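Local coordinates for heptaprenyl diphosphate synthase (HEPPP synthase) subunit 1 family protein (Staphylococcus aureus, PDB 5H9D), which probably acts as the non-catalytic partner of a farnesyl pyrophosphate synthetase-like chain in a two-component enzyme that makes the C35 isoprenoid heptaprenyl diphosphate, at residues 38-43 / 138-143; 57-62 / 166-171. One frame throughout, in Å; residues are numbered along the deposited sequence.

Contact 1 of 2, residues 38-43 / 138-143; sequences YDIPDV and SHFGIN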
# COMPACT_ATOMS: atom_id res chain seq x y z
N TYR C 38 17.32 19.84 18.69
CA TYR C 38 17.00 18.80 19.66
C TYR C 38 15.65 18.87 20.36
O TYR C 38 14.83 17.98 20.18
CB TYR C 38 18.12 18.69 20.71
CG TYR C 38 19.17 17.66 20.34
CD1 TYR C 38 18.86 16.30 20.31
CD2 TYR C 38 20.47 18.05 20.01
CE1 TYR C 38 19.81 15.34 19.96
CE2 TYR C 38 21.44 17.09 19.64
CZ TYR C 38 21.10 15.73 19.62
OH TYR C 38 22.03 14.78 19.26
N ASP C 39 15.45 19.91 21.16
CA ASP C 39 14.21 20.11 21.93
C ASP C 39 13.04 19.19 21.56
O ASP C 39 12.38 18.63 22.45
CB ASP C 39 13.76 21.56 21.82
CG ASP C 39 12.44 21.82 22.54
OD1 ASP C 39 11.38 21.43 22.00
OD2 ASP C 39 12.48 22.41 23.65
N ILE C 40 12.78 19.07 20.26
CA ILE C 40 11.70 18.24 19.73
C ILE C 40 11.97 16.74 19.92
O ILE C 40 13.12 16.30 19.87
CB ILE C 40 11.50 18.52 18.23
CG1 ILE C 40 12.81 18.29 17.48
CG2 ILE C 40 11.03 19.95 18.04
CD1 ILE C 40 12.75 18.62 16.01
N PRO C 41 10.90 15.95 20.13
CA PRO C 41 10.96 14.50 20.34
C PRO C 41 11.97 13.77 19.45
O PRO C 41 12.47 14.32 18.47
CB PRO C 41 9.53 14.05 20.06
CG PRO C 41 8.73 15.22 20.55
CD PRO C 41 9.50 16.40 20.00
N ASP C 42 12.26 12.53 19.81
CA ASP C 42 13.23 11.74 19.05
C ASP C 42 12.65 11.23 17.74
O ASP C 42 13.13 11.54 16.65
CB ASP C 42 13.69 10.54 19.89
CG ASP C 42 14.60 10.94 21.03
OD1 ASP C 42 15.73 11.38 20.73
OD2 ASP C 42 14.18 10.82 22.21
N VAL C 43 11.61 10.42 17.87
CA VAL C 43 10.93 9.84 16.73
C VAL C 43 10.52 10.92 15.74
O VAL C 43 10.73 10.77 14.53
CB VAL C 43 9.69 9.08 17.21
CG1 VAL C 43 10.06 7.65 17.59
CG2 VAL C 43 9.09 9.81 18.42
N SER C 138 8.14 23.23 13.70
CA SER C 138 7.12 24.17 14.16
C SER C 138 5.86 23.56 14.78
O SER C 138 4.78 24.15 14.74
CB SER C 138 6.72 25.10 13.02
OG SER C 138 6.15 24.38 11.96
N HIS C 139 5.99 22.37 15.36
CA HIS C 139 4.85 21.72 15.99
C HIS C 139 5.24 21.29 17.39
O HIS C 139 4.39 21.15 18.27
CB HIS C 139 4.43 20.50 15.19
CG HIS C 139 3.32 19.73 15.83
ND1 HIS C 139 1.99 20.10 15.72
CD2 HIS C 139 3.33 18.60 16.59
CE1 HIS C 139 1.24 19.23 16.38
NE2 HIS C 139 2.03 18.32 16.92
N PHE C 140 6.54 21.09 17.57
CA PHE C 140 7.12 20.65 18.84
C PHE C 140 7.95 21.75 19.51
O PHE C 140 7.89 21.91 20.73
CB PHE C 140 7.99 19.41 18.59
CG PHE C 140 7.23 18.24 18.02
CD1 PHE C 140 6.31 17.54 18.79
CD2 PHE C 140 7.44 17.83 16.70
CE1 PHE C 140 5.60 16.46 18.27
CE2 PHE C 140 6.75 16.76 16.17
CZ PHE C 140 5.82 16.07 16.96
N GLY C 141 8.74 22.47 18.72
CA GLY C 141 9.56 23.55 19.25
C GLY C 141 8.94 24.89 18.93
O GLY C 141 9.39 25.58 18.02
N ILE C 142 7.89 25.25 19.68
CA ILE C 142 7.12 26.49 19.53
C ILE C 142 6.65 26.78 18.09
O ILE C 142 7.39 26.55 17.13
CB ILE C 142 7.88 27.76 20.11
CG1 ILE C 142 7.79 27.78 21.65
CG2 ILE C 142 7.25 29.06 19.59
CD1 ILE C 142 8.29 29.08 22.30
N ASN C 143 5.42 27.27 17.96
CA ASN C 143 4.85 27.60 16.66
C ASN C 143 5.61 28.77 16.02
O ASN C 143 6.22 28.62 14.95
CB ASN C 143 3.36 27.97 16.79
CG ASN C 143 2.49 26.78 17.16
OD1 ASN C 143 2.47 26.33 18.31
ND2 ASN C 143 1.78 26.24 16.17

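Contact 2 of 2, residues 57-62 / 166-171; sequences HLDDIT and KKYNQS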
# COMPACT_ATOMS: atom_id res chain seq x y z
N HIS C 57 13.30 8.92 -2.76
CA HIS C 57 13.70 7.64 -3.33
C HIS C 57 12.80 7.29 -4.50
O HIS C 57 13.28 6.90 -5.54
CB HIS C 57 13.64 6.52 -2.30
CG HIS C 57 14.32 5.26 -2.75
ND1 HIS C 57 15.58 5.25 -3.29
CD2 HIS C 57 13.93 3.96 -2.70
CE1 HIS C 57 15.95 4.01 -3.56
NE2 HIS C 57 14.96 3.21 -3.20
N LEU C 58 11.50 7.47 -4.32
CA LEU C 58 10.55 7.18 -5.39
C LEU C 58 10.73 8.20 -6.50
O LEU C 58 10.49 7.91 -7.68
CB LEU C 58 9.10 7.21 -4.85
CG LEU C 58 8.73 6.20 -3.73
CD1 LEU C 58 7.54 6.66 -2.99
CD2 LEU C 58 8.49 4.82 -4.30
N ASP C 59 11.15 9.41 -6.14
CA ASP C 59 11.37 10.42 -7.17
C ASP C 59 12.44 9.91 -8.10
O ASP C 59 12.24 9.83 -9.31
CB ASP C 59 11.87 11.71 -6.55
CG ASP C 59 10.75 12.67 -6.25
OD1 ASP C 59 9.78 12.70 -7.04
OD2 ASP C 59 10.85 13.41 -5.24
N ASP C 60 13.56 9.55 -7.49
CA ASP C 60 14.74 9.04 -8.17
C ASP C 60 14.58 7.83 -9.06
O ASP C 60 15.27 7.72 -10.06
CB ASP C 60 15.84 8.74 -7.14
CG ASP C 60 16.34 10.00 -6.46
OD1 ASP C 60 16.26 11.08 -7.10
OD2 ASP C 60 16.82 9.91 -5.31
N ILE C 61 13.68 6.93 -8.70
CA ILE C 61 13.46 5.73 -9.49
C ILE C 61 13.23 6.04 -10.97
O ILE C 61 13.75 5.35 -11.84
CB ILE C 61 12.29 4.92 -8.88
CG1 ILE C 61 12.79 4.20 -7.61
CG2 ILE C 61 11.69 3.95 -9.90
CD1 ILE C 61 11.70 3.81 -6.64
N THR C 62 12.50 7.10 -11.26
CA THR C 62 12.21 7.44 -12.64
C THR C 62 13.33 8.28 -13.31
O THR C 62 13.41 8.35 -14.54
CB THR C 62 10.84 8.18 -12.74
OG1 THR C 62 9.90 7.59 -11.83
CG2 THR C 62 10.26 8.04 -14.12
N LYS C 166 17.28 18.72 -8.54
CA LYS C 166 16.15 18.10 -7.85
C LYS C 166 15.91 16.62 -8.03
O LYS C 166 16.11 15.86 -7.10
CB LYS C 166 14.87 18.82 -8.27
CG LYS C 166 14.70 20.19 -7.66
CD LYS C 166 15.96 21.05 -7.74
CE LYS C 166 15.76 22.32 -6.93
NZ LYS C 166 15.33 21.99 -5.54
N LYS C 167 15.47 16.24 -9.23
CA LYS C 167 15.13 14.86 -9.62
C LYS C 167 13.66 15.00 -9.97
O LYS C 167 13.17 14.41 -10.94
CB LYS C 167 15.29 13.84 -8.48
CG LYS C 167 14.21 13.94 -7.42
CD LYS C 167 14.74 13.57 -6.04
CE LYS C 167 13.67 13.77 -4.98
NZ LYS C 167 13.09 15.15 -4.96
N TYR C 168 12.95 15.80 -9.16
CA TYR C 168 11.55 16.07 -9.43
C TYR C 168 11.51 17.20 -10.49
O TYR C 168 10.47 17.47 -11.10
CB TYR C 168 10.78 16.45 -8.15
CG TYR C 168 11.26 17.66 -7.38
CD1 TYR C 168 11.92 17.51 -6.16
CD2 TYR C 168 11.05 18.94 -7.86
CE1 TYR C 168 12.36 18.62 -5.46
CE2 TYR C 168 11.49 20.06 -7.17
CZ TYR C 168 12.16 19.90 -5.97
OH TYR C 168 12.66 21.02 -5.33
N ASN C 169 12.67 17.84 -10.70
CA ASN C 169 12.78 18.88 -11.71
C ASN C 169 13.23 18.20 -13.03
O ASN C 169 13.50 18.86 -14.03
CB ASN C 169 13.78 19.98 -11.27
CG ASN C 169 13.08 21.29 -10.79
OD1 ASN C 169 13.27 21.71 -9.64
ND2 ASN C 169 12.31 21.93 -11.67
N GLN C 170 13.26 16.87 -13.03
CA GLN C 170 13.63 16.06 -14.20
C GLN C 170 13.15 16.58 -15.58
O GLN C 170 13.93 16.66 -16.51
CB GLN C 170 13.16 14.59 -14.00
CG GLN C 170 12.19 14.03 -15.09
CD GLN C 170 11.52 12.68 -14.74
OE1 GLN C 170 10.59 12.60 -13.92
NE2 GLN C 170 11.99 11.61 -15.38
N SER C 171 11.88 16.93 -15.72
CA SER C 171 11.38 17.42 -17.01
C SER C 171 11.77 18.86 -17.35
O SER C 171 11.31 19.42 -18.35
CB SER C 171 9.85 17.28 -17.08
OG SER C 171 9.47 16.09 -17.75
O HOH W 1 11.12 12.06 -11.11

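Contact 1 of 2, residues 38-43 / 138-143
Pro41 brings CG over the phenyl ring of Phe140. This Pro41 CG stands 4.2 Å from the centroid of the Phe140 ring and 28° off the ring normal, an off-centre CH-pi contact. The neighbouring methylene meets the root of the aromatic group, with Pro41 CD 3.5 Å from Phe140 CG. Proline suits this place: its compact ring offers polarised C-H groups to the aromatic electrons, and its backbone nitrogen has no hydrogen that would need a partner in the loop just ahead of helix 43-65. Phe140 lies in the weakly bonded last part of helix 118-140; its CB points toward the loop and its CG lies anti to its own carbonyl carbon (chi1 -61°). His139 CD2 lies across the plane of that ring from Pro41 CG, 3.5 Å above it and toward the rim. Ile40 adds a branched apolar side chain beside it and crosses Phe140 at about a right angle, although the exact place of Ile40 CG2 is doubtful. Asp39, on the exposed border, brings OD1 to 3.9 Å from Gly141 CA without a hydrogen bond, and none joins the two segments. Phe93 meets the Phe140 ring edge-to-face, and Ala44 at the start of helix 43-65 touches it as well. The result is a small apolar and aromatic cluster at the surface, where the loop entering one helix packs on the last part of another, a junction consistent with the all-helical fold of the terpene synthase superfamily.

Contact 2 of 2, residues 57-62 / 166-171
Lys167 reaches across to Asp59 with a bent side chain, the two crossing at about a right angle. Its CG sits between the backbone N and the carbonyl carbon (chi1 73°), and a further bend at chi4 (-55°) sets NZ 2.9 Å from Asp59 OD2. This salt bridge includes only a weak hydrogen bond, and the position of OD2 is less certain. Lys108 of helix 91-112 forms a second salt bridge to the same oxygen, so one carboxylate answers two ammonium groups. Asp60 OD1 borders the aliphatic part of Lys167 but remains 5.6 Å from Lys167 NZ, where it may add a longer-range attraction. Lysine suits the site because its methylenes can run past Asp60 while its ammonium group reaches Asp59.

Water 1 bridges a backbone and a side-chain oxygen, donating to Asp59 O at 3.1 Å and Gln170 OE1 at 2.9 Å, although nearby acceptors outnumber its two protons. Gln170 OE1 also takes a weak hydrogen bond from Thr104 of the farnesyl pyrophosphate synthetase chain. The hydroxyl of Tyr168 is hydrogen-bonded to Glu129 OE1, which also forms a salt bridge with Lys166. With two lysines converging on it, Asp59 is probably kept ionised, and this largely electrostatic joint ties the loop to helix 43-65 beside the subunit interface.

In the fold
Helix 43-65 connects the two contacts: contact 1 involves the loop that leads into it, and contact 2 lies near its other end. Their centres are 29 Å apart, with about 18 Å between nearest atoms, on opposite sides of the chain's centre. Along the chain the segments alternate, 38-43, 57-62, 138-143 and then 166-171, so helices 70-88 and 91-112 lie, along the chain, between the partners of both pairings. Contact 1 is apolar and touches no other chain of the assembly, whereas contact 2 is polar and borders the farnesyl pyrophosphate synthetase chain. Together they join the loop before one long helix, and a part near its far end, to later parts of the helical fold.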